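PDB 2VE3: putative cytochrome P450 120 from Synechocystis sp., which binds heme and retinoic acid and, as a member of the cytochrome P450 family, probably acts as a monooxygenase that inserts oxygen into its substrate. Local coordinates for residues Ala254-Glu257 / Thr258-Ala262. Numbering follows the deposited sequence.
With HEM (protoporphyrin IX containing Fe), chain C.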
loop_
_atom_site.group_PDB
_atom_site.type_symbol
_atom_site.label_atom_id
_atom_site.label_comp_id
_atom_site.label_asym_id
_atom_site.label_seq_id
_atom_site.Cartn_x
_atom_site.Cartn_y
_atom_site.Cartn_z
ATOM N N ALA A 254 -0.397 -3.545 -6.198
ATOM C CA ALA A 254 -0.924 -2.724 -5.119
ATOM C C ALA A 254 -1.927 -3.487 -4.239
ATOM O O ALA A 254 -1.930 -3.343 -3.009
ATOM C CB ALA A 254 -1.534 -1.451 -5.667
ATOM N N GLY A 255 -2.758 -4.320 -4.867
ATOM C CA GLY A 255 -3.813 -5.040 -4.151
ATOM C C GLY A 255 -3.248 -6.137 -3.272
ATOM O O GLY A 255 -3.885 -6.587 -2.312
ATOM N N HIS A 256 -2.048 -6.571 -3.641
ATOM C CA HIS A 256 -1.339 -7.671 -3.019
ATOM C C HIS A 256 -0.354 -7.154 -1.952
ATOM O O HIS A 256 -0.473 -7.503 -0.788
ATOM C CB HIS A 256 -0.626 -8.491 -4.113
ATOM C CG HIS A 256 0.343 -9.500 -3.593
ATOM N ND1 HIS A 256 0.077 -10.295 -2.499
ATOM C CD2 HIS A 256 1.574 -9.852 -4.026
ATOM C CE1 HIS A 256 1.106 -11.094 -2.282
ATOM N NE2 HIS A 256 2.026 -10.843 -3.198
ATOM N N GLU A 257 0.613 -6.326 -2.348
ATOM C CA GLU A 257 1.667 -5.907 -1.402
ATOM C C GLU A 257 1.139 -5.066 -0.216
ATOM O O GLU A 257 1.422 -5.357 0.943
ATOM C CB GLU A 257 2.787 -5.166 -2.128
ATOM C CG GLU A 257 3.955 -4.716 -1.225
ATOM C CD GLU A 257 4.821 -5.869 -0.674
ATOM O OE1 GLU A 257 4.712 -7.027 -1.156
ATOM O OE2 GLU A 257 5.618 -5.591 0.251
ATOM N N THR A 258 0.347 -4.044 -0.504
ATOM C CA THR A 258 -0.090 -3.146 0.569
ATOM C C THR A 258 -0.923 -3.935 1.586
ATOM O O THR A 258 -0.752 -3.778 2.796
ATOM C CB THR A 258 -0.885 -1.914 0.004
ATOM O OG1 THR A 258 -2.096 -2.356 -0.621
ATOM C CG2 THR A 258 -0.040 -1.143 -1.036
ATOM N N LEU A 259 -1.796 -4.809 1.084
ATOM C CA LEU A 259 -2.675 -5.569 1.966
ATOM C C LEU A 259 -1.952 -6.610 2.785
ATOM O O LEU A 259 -2.353 -6.894 3.900
ATOM C CB LEU A 259 -3.867 -6.161 1.203
ATOM C CG LEU A 259 -4.926 -5.065 1.263
ATOM C CD1 LEU A 259 -5.520 -4.760 -0.088
ATOM C CD2 LEU A 259 -5.977 -5.359 2.365
ATOM N N THR A 260 -0.889 -7.192 2.232
ATOM C CA THR A 260 0.002 -8.047 3.023
ATOM C C THR A 260 0.524 -7.332 4.283
ATOM O O THR A 260 0.452 -7.866 5.375
ATOM C CB THR A 260 1.175 -8.521 2.180
ATOM O OG1 THR A 260 0.706 -9.494 1.228
ATOM C CG2 THR A 260 2.216 -9.143 3.066
ATOM N N SER A 261 1.052 -6.129 4.109
ATOM C CA SER A 261 1.492 -5.292 5.224
ATOM C C SER A 261 0.344 -4.928 6.209
ATOM O O SER A 261 0.466 -5.169 7.417
ATOM C CB SER A 261 2.218 -4.053 4.700
ATOM O OG SER A 261 2.729 -3.279 5.763
ATOM N N ALA A 262 -0.767 -4.388 5.698
ATOM C CA ALA A 262 -1.868 -3.960 6.567
ATOM C C ALA A 262 -2.373 -5.111 7.448
ATOM O O ALA A 262 -2.615 -4.917 8.639
ATOM C CB ALA A 262 -3.011 -3.336 5.761
HETATM C CHA HEM C . -1.657 5.396 -4.678
HETATM C CHB HEM C . -1.326 3.748 -0.117
HETATM C CHC HEM C . -3.958 -0.163 -1.316
HETATM C CHD HEM C . -3.825 1.168 -5.951
HETATM C C1A HEM C . -1.338 5.323 -3.328
HETATM C C2A HEM C . -0.599 6.294 -2.542
HETATM C C3A HEM C . -0.529 5.834 -1.277
HETATM C C4A HEM C . -1.194 4.556 -1.233
HETATM C CMA HEM C . 0.154 6.496 -0.065
HETATM C CAA HEM C . -0.053 7.642 -3.070
HETATM C CBA HEM C . 1.392 7.548 -3.552
HETATM C CGA HEM C . 1.738 8.873 -4.198
HETATM O O1A HEM C . 1.728 9.904 -3.462
HETATM O O2A HEM C . 2.023 8.898 -5.431
HETATM C C1B HEM C . -2.044 2.571 -0.033
HETATM C C2B HEM C . -2.335 1.816 1.177
HETATM C C3B HEM C . -3.072 0.736 0.844
HETATM C C4B HEM C . -3.259 0.777 -0.583
HETATM C CMB HEM C . -1.869 2.229 2.591
HETATM C CAB HEM C . -3.630 -0.407 1.753
HETATM C CBB HEM C . -4.067 -0.210 3.007
HETATM C C1C HEM C . -4.206 -0.138 -2.668
HETATM C C2C HEM C . -5.020 -1.078 -3.412
HETATM C C3C HEM C . -4.989 -0.714 -4.701
HETATM C C4C HEM C . -4.131 0.467 -4.804
HETATM C CMC HEM C . -5.812 -2.261 -2.790
HETATM C CAC HEM C . -5.739 -1.383 -5.889
HETATM C CBC HEM C . -5.392 -2.562 -6.417
HETATM C C1D HEM C . -3.158 2.373 -6.046
HETATM C C2D HEM C . -2.769 2.982 -7.290
HETATM C C3D HEM C . -2.084 4.298 -6.905
HETATM C C4D HEM C . -2.155 4.365 -5.458
HETATM C CMD HEM C . -2.992 2.409 -8.713
HETATM C CAD HEM C . -1.466 5.358 -7.845
HETATM C CBD HEM C . -2.410 6.558 -7.894
HETATM C CGD HEM C . -1.874 7.618 -8.826
HETATM O O1D HEM C . -2.661 8.539 -9.159
HETATM O O2D HEM C . -0.681 7.563 -9.249
HETATM N NA HEM C . -1.681 4.283 -2.499
HETATM N NB HEM C . -2.609 1.897 -1.094
HETATM N NC HEM C . -3.666 0.788 -3.544
HETATM N ND HEM C . -2.797 3.215 -4.989
HETATM FE FE HEM C . -2.957 2.652 -2.962
#
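Thr258 and Ala254, one turn apart on the long helix 241-272 of this P450, illustrate how the family distorts a helix over its heme. In the signature Ala-Gly-His-Glu-Thr, a form of the P450 A/G-G-X-D/E-T motif, the hydroxyl supplements a stretched backbone bond: Thr258 OG1 donates to Ala254 O at 2.6 Å, nearly in line with the carbonyl, whereas Thr258 N reaches the same oxygen only weakly, at 3.5 Å. With OG1 set between the backbone N and carbonyl carbon (chi1 64°), the hydroxyl faces the preceding turn, where Ala254 O lies. A valine in place of Thr258 would probably cost Ala254 O its short hydroxyl bond and disturb the local distortion, which is consistent with the familiar P450 kink. Farther on, regular helical bonding resumes: Thr260 N binds His256 O, and Ser261 N meets Glu257 O with an N-H...O angle of 170°.

Van der Waals contacts complete the heme-facing side. Ala254 CB rests 3.3 Å from heme C4C, and Leu259 CD1 touches both Gly255 O and, at 3.7 Å, the heme methyl CMC. The polar Thr258 OG1 lies close to the porphyrin edge, 3.0 Å from the meso carbon CHC. Ala254 and Thr258 also touch the bound retinoic acid.

The polar side chains turn to other partners. His256 and Thr260 run side by side, and both bond Thr151 OG1; His256 NE2 also reaches Glu175, while Glu257 forms a salt bridge with Arg148. Helix 241-272 thus packs against helices 143-159 and 170-181, Leu259 meets helix 394-411, and Ser261 OG bonds Pro430 O in strand 430-432.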